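Local coordinates for AP205 bacteriophage COAT protein (Acinetobacter phage ap205, PDB 5FS4), which forms the capsid shell of a small single-stranded RNA bacteriophage, its subunits pairing into dimers whose beta-sheets join across the interface, at residues Val54-Arg59 with Asn78-Thr83. The protein carries 2 engineered substitutions. Sequence-based numbering, arbitrary orientation.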
ATOM      1  N   VAL B  54      -5.698   4.720  -3.627  1.00  6.74           N
ATOM      2  CA  VAL B  54      -4.642   4.984  -4.634  1.00  7.06           C
ATOM      3  C   VAL B  54      -3.926   6.335  -4.382  1.00  6.93           C
ATOM      4  O   VAL B  54      -4.546   7.378  -4.184  1.00  6.78           O
ATOM      5  CB  VAL B  54      -5.185   4.954  -6.111  1.00  6.78           C
ATOM      6  CG1 VAL B  54      -4.048   5.142  -7.061  1.00  7.02           C
ATOM      7  CG2 VAL B  54      -5.907   3.667  -6.427  1.00  6.87           C
ATOM      8  N   SER B  55      -2.589   6.276  -4.315  1.00  7.17           N
ATOM      9  CA  SER B  55      -1.770   7.469  -4.040  1.00  7.52           C
ATOM     10  C   SER B  55      -0.955   7.712  -5.310  1.00  7.20           C
ATOM     11  O   SER B  55      -0.453   6.765  -5.887  1.00  7.03           O
ATOM     12  CB  SER B  55      -0.819   7.261  -2.866  1.00  7.78           C
ATOM     13  OG  SER B  55      -1.511   6.995  -1.640  1.00  8.05           O
ATOM     14  N   VAL B  56      -0.871   8.981  -5.752  1.00  6.72           N
ATOM     15  CA  VAL B  56      -0.159   9.366  -6.946  1.00  6.46           C
ATOM     16  C   VAL B  56       0.673  10.608  -6.682  1.00  6.34           C
ATOM     17  O   VAL B  56       0.218  11.541  -6.068  1.00  5.98           O
ATOM     18  CB  VAL B  56      -1.082   9.628  -8.163  1.00  6.31           C
ATOM     19  CG1 VAL B  56      -0.327  10.168  -9.357  1.00  6.58           C
ATOM     20  CG2 VAL B  56      -1.846   8.380  -8.549  1.00  6.39           C
ATOM     21  N   TYR B  57       1.943  10.499  -7.066  1.00  6.68           N
ATOM     22  CA  TYR B  57       2.858  11.670  -7.060  1.00  7.98           C
ATOM     23  C   TYR B  57       3.635  11.699  -8.351  1.00  9.10           C
ATOM     24  O   TYR B  57       4.122  10.644  -8.835  1.00  9.80           O
ATOM     25  CB  TYR B  57       3.801  11.631  -5.811  1.00  7.63           C
ATOM     26  CG  TYR B  57       4.458  12.978  -5.431  1.00  7.76           C
ATOM     27  CD1 TYR B  57       5.545  13.481  -6.136  1.00  8.31           C
ATOM     28  CD2 TYR B  57       3.944  13.761  -4.373  1.00  7.53           C
ATOM     29  CE1 TYR B  57       6.097  14.711  -5.802  1.00  8.39           C
ATOM     30  CE2 TYR B  57       4.467  14.978  -4.051  1.00  7.71           C
ATOM     31  CZ  TYR B  57       5.550  15.450  -4.745  1.00  8.38           C
ATOM     32  OH  TYR B  57       6.085  16.666  -4.426  1.00  8.86           O
ATOM     33  N   LYS B  58       3.782  12.910  -8.886  1.00  9.90           N
ATOM     34  CA  LYS B  58       4.604  13.188 -10.035  1.00 10.96           C
ATOM     35  C   LYS B  58       5.935  13.701  -9.574  1.00  9.91           C
ATOM     36  O   LYS B  58       6.097  14.872  -9.208  1.00  9.83           O
ATOM     37  CB  LYS B  58       3.901  14.165 -10.980  1.00 12.06           C
ATOM     38  CG  LYS B  58       2.548  13.625 -11.469  1.00 14.77           C
ATOM     39  CD  LYS B  58       2.673  12.204 -12.095  1.00 17.43           C
ATOM     40  CE  LYS B  58       2.208  12.173 -13.534  1.00 21.66           C
ATOM     41  NZ  LYS B  58       0.700  12.242 -13.512  1.00 24.28           N
ATOM     42  N   ARG B  59       6.912  12.806  -9.653  1.00  9.84           N
ATOM     43  CA  ARG B  59       8.207  13.024  -9.064  1.00 10.38           C
ATOM     44  C   ARG B  59       9.285  13.242 -10.112  1.00  9.89           C
ATOM     45  O   ARG B  59       9.518  12.370 -10.933  1.00  8.74           O
ATOM     46  CB  ARG B  59       8.550  11.780  -8.234  1.00 10.72           C
ATOM     47  CG  ARG B  59       9.855  11.826  -7.411  1.00 11.41           C
ATOM     48  CD  ARG B  59       9.811  12.731  -6.201  1.00 11.55           C
ATOM     49  NE  ARG B  59       8.773  12.351  -5.280  1.00 11.18           N
ATOM     50  CZ  ARG B  59       8.375  13.079  -4.252  1.00 11.67           C
ATOM     51  NH1 ARG B  59       8.957  14.222  -3.984  1.00 12.76           N
ATOM     52  NH2 ARG B  59       7.372  12.645  -3.504  1.00 12.11           N
ATOM     53  N   ASN B  78       5.784   8.868 -12.605  1.00  8.56           N
ATOM     54  CA  ASN B  78       4.600   8.644 -11.815  1.00  8.54           C
ATOM     55  C   ASN B  78       4.909   7.613 -10.695  1.00  7.84           C
ATOM     56  O   ASN B  78       5.226   6.487 -10.982  1.00  7.82           O
ATOM     57  CB  ASN B  78       3.455   8.194 -12.739  1.00  9.01           C
ATOM     58  CG  ASN B  78       2.179   7.942 -11.992  1.00  9.64           C
ATOM     59  OD1 ASN B  78       2.203   7.435 -10.843  1.00 11.00           O
ATOM     60  ND2 ASN B  78       1.073   8.395 -12.540  1.00  9.12           N
ATOM     61  N   GLN B  79       4.896   8.068  -9.447  1.00  7.57           N
ATOM     62  CA  GLN B  79       5.010   7.219  -8.275  1.00  7.46           C
ATOM     63  C   GLN B  79       3.597   6.864  -7.863  1.00  7.02           C
ATOM     64  O   GLN B  79       2.859   7.744  -7.423  1.00  7.13           O
ATOM     65  CB  GLN B  79       5.710   7.982  -7.129  1.00  7.49           C
ATOM     66  CG  GLN B  79       7.215   8.181  -7.365  1.00  7.44           C
ATOM     67  CD  GLN B  79       7.918   8.858  -6.223  1.00  7.46           C
ATOM     68  OE1 GLN B  79       7.390   9.826  -5.630  1.00  8.09           O
ATOM     69  NE2 GLN B  79       9.152   8.406  -5.933  1.00  8.15           N
ATOM     70  N   SER B  80       3.234   5.566  -7.959  1.00  6.89           N
ATOM     71  CA  SER B  80       1.849   5.138  -7.625  1.00  6.77           C
ATOM     72  C   SER B  80       1.851   4.036  -6.611  1.00  6.36           C
ATOM     73  O   SER B  80       2.686   3.137  -6.700  1.00  6.20           O
ATOM     74  CB  SER B  80       1.041   4.680  -8.836  1.00  7.85           C
ATOM     75  OG  SER B  80       0.602   5.824  -9.586  1.00  8.75           O
ATOM     76  N   ILE B  81       0.932   4.149  -5.654  1.00  5.91           N
ATOM     77  CA  ILE B  81       0.679   3.102  -4.668  1.00  5.93           C
ATOM     78  C   ILE B  81      -0.798   2.829  -4.586  1.00  6.66           C
ATOM     79  O   ILE B  81      -1.582   3.762  -4.317  1.00  6.39           O
ATOM     80  CB  ILE B  81       1.271   3.428  -3.264  1.00  5.87           C
ATOM     81  CG1 ILE B  81       2.771   3.795  -3.380  1.00  6.05           C
ATOM     82  CG2 ILE B  81       0.978   2.244  -2.340  1.00  5.74           C
ATOM     83  CD1 ILE B  81       3.458   4.084  -2.063  1.00  5.91           C
ATOM     84  N   ARG B  82      -1.175   1.557  -4.779  1.00  7.34           N
ATOM     85  CA  ARG B  82      -2.571   1.149  -4.727  1.00  7.96           C
ATOM     86  C   ARG B  82      -2.745   0.069  -3.656  1.00  7.73           C
ATOM     87  O   ARG B  82      -2.055  -0.913  -3.679  1.00  7.57           O
ATOM     88  CB  ARG B  82      -3.048   0.607  -6.102  1.00  9.32           C
ATOM     89  CG  ARG B  82      -4.487   0.146  -6.019  1.00 10.87           C
ATOM     90  CD  ARG B  82      -5.002  -0.386  -7.307  1.00 12.23           C
ATOM     91  NE  ARG B  82      -4.301  -1.605  -7.672  1.00 13.49           N
ATOM     92  CZ  ARG B  82      -3.979  -1.944  -8.929  1.00 15.65           C
ATOM     93  NH1 ARG B  82      -4.199  -1.139  -9.975  1.00 17.36           N
ATOM     94  NH2 ARG B  82      -3.378  -3.089  -9.138  1.00 17.03           N
ATOM     95  N   THR B  83      -3.725   0.218  -2.784  1.00  7.15           N
ATOM     96  CA  THR B  83      -4.054  -0.895  -1.857  1.00  7.33           C
ATOM     97  C   THR B  83      -5.505  -1.203  -2.026  1.00  7.50           C
ATOM     98  O   THR B  83      -6.374  -0.274  -2.196  1.00  7.57           O
ATOM     99  CB  THR B  83      -3.789  -0.555  -0.358  1.00  7.17           C
ATOM    100  OG1 THR B  83      -2.412  -0.285  -0.148  1.00  6.64           O
ATOM    101  CG2 THR B  83      -4.281  -1.690   0.669  1.00  7.48           C
TER
HETATM  102  O   HOH W   1       1.264   9.550 -15.272  1.00 19.90           O
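One face of the Tyr57 ring carries the guanidinium of Arg59, with NH2 lying 3.2 Å above the ring plane of Tyr57 over its centre; in return Tyr57 CE1 lies over the guanidinium face, and Arg59 CA sits in plane at the ring edge. Arg59 reaches back there because its chain, CG anti to the backbone N, folds at chi2 (72°) and chi3 (59°). At the guanidinium edge, near its plane, comes Gln79 OE1, on an amide turned steeply against it: Arg59 NE donates to Gln79 OE1 at 2.9 Å, nearly straight (177°), although NE stands above the amide plane. A long arginine can thus lie on an aromatic face while spending an N-H on an uncharged carbonyl, which the extended glutamine delivers from the neighbouring strand.

The backbones run antiparallel. Ser55-Ile81 and Tyr57-Gln79, sharing one sheet face, each make two reciprocal N-H...O bonds, among them Ser55 N to Ile81 O (2.7 Å) and Gln79 N to Tyr57 O (2.8 Å).

The opposite sheet face bears Val54, Val56 and Lys58 beside Arg82, Ser80 and Asn78. Beta-branched Val56 suits a strand, and sets CG2 3.7 Å from Ser80 OG, while Ser80 OG donates to Asn78 OD1 (2.6 Å) on a lone pair, fixing the amide's rotation. Asn78 ND2 gives a hydrogen to a water that Lys58 NZ reaches only weakly.

Strand 47-60 is flanked by strand 28-38, whereas strand 76-88, outermost in this chain, continues the sheet into a second subunit. That subunit also meets the sheet face of Ser55, Tyr57, Gln79 and Ile81: its Glu98 salt-bridges Arg59, its Asp130 binds Tyr57 OH, and His102 from its helix 92-111 bonds the hydroxyl of small Ser55 and packs on beta-branched, strand-suited Ile81.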